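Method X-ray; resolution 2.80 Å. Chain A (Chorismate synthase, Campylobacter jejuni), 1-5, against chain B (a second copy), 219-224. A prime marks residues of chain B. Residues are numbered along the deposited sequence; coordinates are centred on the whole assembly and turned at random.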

# COMPACT_ATOMS: atom_id res chain seq x y z
N MSE A 1 -12.33 -0.95 -1.75
CA MSE A 1 -11.27 -1.78 -1.11
C MSE A 1 -11.91 -2.58 -0.02
O MSE A 1 -12.65 -2.05 0.79
CB MSE A 1 -10.18 -0.93 -0.46
CG MSE A 1 -9.34 -0.16 -1.42
SE MSE A 1 -10.40 1.15 -2.37
CE MSE A 1 -10.55 0.21 -4.09
N ASN A 2 -11.63 -3.87 -0.01
CA ASN A 2 -12.20 -4.70 1.02
C ASN A 2 -11.11 -5.25 1.89
O ASN A 2 -11.31 -6.21 2.61
CB ASN A 2 -13.00 -5.84 0.39
CG ASN A 2 -14.37 -5.40 -0.04
OD1 ASN A 2 -15.24 -6.23 -0.28
ND2 ASN A 2 -14.57 -4.09 -0.15
N THR A 3 -9.93 -4.63 1.81
CA THR A 3 -8.80 -5.07 2.60
C THR A 3 -8.45 -3.98 3.61
O THR A 3 -8.60 -2.80 3.32
CB THR A 3 -7.58 -5.36 1.73
OG1 THR A 3 -7.90 -6.41 0.80
CG2 THR A 3 -6.41 -5.80 2.59
N PHE A 4 -7.98 -4.40 4.78
CA PHE A 4 -7.65 -3.45 5.83
C PHE A 4 -6.38 -3.80 6.61
O PHE A 4 -6.12 -4.97 6.90
CB PHE A 4 -8.85 -3.36 6.77
CG PHE A 4 -8.63 -2.50 7.97
CD1 PHE A 4 -8.58 -3.07 9.24
CD2 PHE A 4 -8.52 -1.12 7.85
CE1 PHE A 4 -8.43 -2.28 10.37
CE2 PHE A 4 -8.36 -0.31 8.98
CZ PHE A 4 -8.32 -0.89 10.24
N GLY A 5 -5.60 -2.77 6.94
CA GLY A 5 -4.38 -2.96 7.69
C GLY A 5 -3.09 -2.84 6.90
O GLY A 5 -3.07 -3.09 5.69
N GLY B 219 -15.19 8.80 -1.91
CA GLY B 219 -14.98 7.88 -0.81
C GLY B 219 -15.06 6.44 -1.27
O GLY B 219 -16.01 6.04 -1.94
N GLU B 220 -14.04 5.66 -0.91
CA GLU B 220 -13.95 4.24 -1.27
C GLU B 220 -14.60 3.37 -0.21
O GLU B 220 -13.99 3.06 0.81
CB GLU B 220 -12.48 3.84 -1.41
CG GLU B 220 -11.79 4.39 -2.65
CD GLU B 220 -12.45 3.92 -3.93
OE1 GLU B 220 -12.95 4.78 -4.70
OE2 GLU B 220 -12.46 2.68 -4.17
N VAL B 221 -15.83 2.95 -0.47
CA VAL B 221 -16.57 2.14 0.49
C VAL B 221 -15.87 0.86 0.93
O VAL B 221 -15.13 0.21 0.17
CB VAL B 221 -17.95 1.73 -0.03
CG1 VAL B 221 -17.85 0.45 -0.83
CG2 VAL B 221 -18.89 1.56 1.13
N LEU B 222 -16.17 0.55 2.19
CA LEU B 222 -15.70 -0.57 2.98
C LEU B 222 -14.56 -0.16 3.89
O LEU B 222 -14.79 0.13 5.06
CB LEU B 222 -15.32 -1.75 2.11
CG LEU B 222 -16.38 -2.85 2.30
CD1 LEU B 222 -16.29 -3.41 3.72
CD2 LEU B 222 -17.79 -2.30 2.08
N TYR B 223 -13.33 -0.10 3.37
CA TYR B 223 -12.21 0.27 4.24
C TYR B 223 -11.37 1.47 3.81
O TYR B 223 -10.16 1.50 4.04
CB TYR B 223 -11.33 -0.96 4.49
CG TYR B 223 -12.13 -2.04 5.17
CD1 TYR B 223 -12.73 -1.82 6.41
CD2 TYR B 223 -12.41 -3.23 4.51
CE1 TYR B 223 -13.60 -2.76 6.97
CE2 TYR B 223 -13.27 -4.17 5.05
CZ TYR B 223 -13.87 -3.92 6.28
OH TYR B 223 -14.75 -4.85 6.79
N ASP B 224 -12.02 2.46 3.20
CA ASP B 224 -11.34 3.69 2.81
C ASP B 224 -12.41 4.75 2.58
O ASP B 224 -12.34 5.56 1.66
CB ASP B 224 -10.47 3.50 1.56
CG ASP B 224 -9.33 4.53 1.49
OD1 ASP B 224 -8.97 5.09 2.55
OD2 ASP B 224 -8.79 4.76 0.38

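The turn on chain B opens with Gly219′, which lies beyond reach of chain A. Its backbone angles (phi 132°, psi 130°) suit glycine, since a CB there would be jammed against the carbonyl O of the residue before. Glu220′ then begins a small backbone loop that closes on itself through two weak hydrogen bonds, Glu220′ N to Asp224′ O (3.1 Å) and Asp224′ N to Glu220′ O (3.2 Å). Its CA-to-CB bond points toward chain A, and the flexible side chain, with chi1 and chi2 both m, brings Glu220′ OE2 to 3.1 Å from CE of Met1, a selenomethionine. The carboxylate also lies near the N-terminal amine, but Met1 N and Glu220′ OE2 are 4.4 Å apart, too far for a salt bridge; the opposite charges can attract at this range without direct pairing.

The CA-to-CB bond of Val221′ points away from chain A, and its side chain comes no nearer than 5.6 Å. The residue takes part mainly through its backbone, so its carbonyl is what must fit here. Val221′ O approaches Met1 O to 3.4 Å, but both atoms are acceptors, so no hydrogen bond joins them.

At Leu222′ the chain adopts a positive phi of 99°, and CA-to-CB points toward chain A. Leu222′ CB packs 3.0 Å from Met1 O, a tight approach, while Leu222′ CG lies 3.3 Å from Asn2 ND2; the aliphatic chain thus occupies space beside the Met1 carbonyl and Asn2. One amide hydrogen has a partner: Asn2 ND2 donates to Met1 O at 3.0 Å, with a nearly straight angle of 167°. Asparagine suits this place because its short side chain can fold back to its neighbour's carbonyl.

The same carbonyl receives the one hydrogen bond between the stretches, a weak one from Tyr223′ N to Met1 O (3.3 Å, 145°). Tyr223′ also provides the broadest surface on its side of the contact. Its ring meets the Asn2 backbone near the ring plane, with Tyr223′ CD2 3.6 Å from Asn2 C, whereas Phe4 CB lies over one face, 4.3 Å from the centroid of the Tyr223′ ring and 27° off the normal, a CH-pi contact. The closest apolar approach of this pair is 3.9 Å, between Phe4 CB and Tyr223′ CG. The two rings are oblique, with planes at 40° and centroids 5.8 Å apart. Tyrosine combines a broad apolar ring with a polar tip, and its OH is hydrogen-bonded elsewhere in the structure.

Asp224′ points its CB toward chain A but stops short of close contact; its OD2 is hydrogen-bonded elsewhere in the structure, and its backbone closes the loop begun at Glu220′.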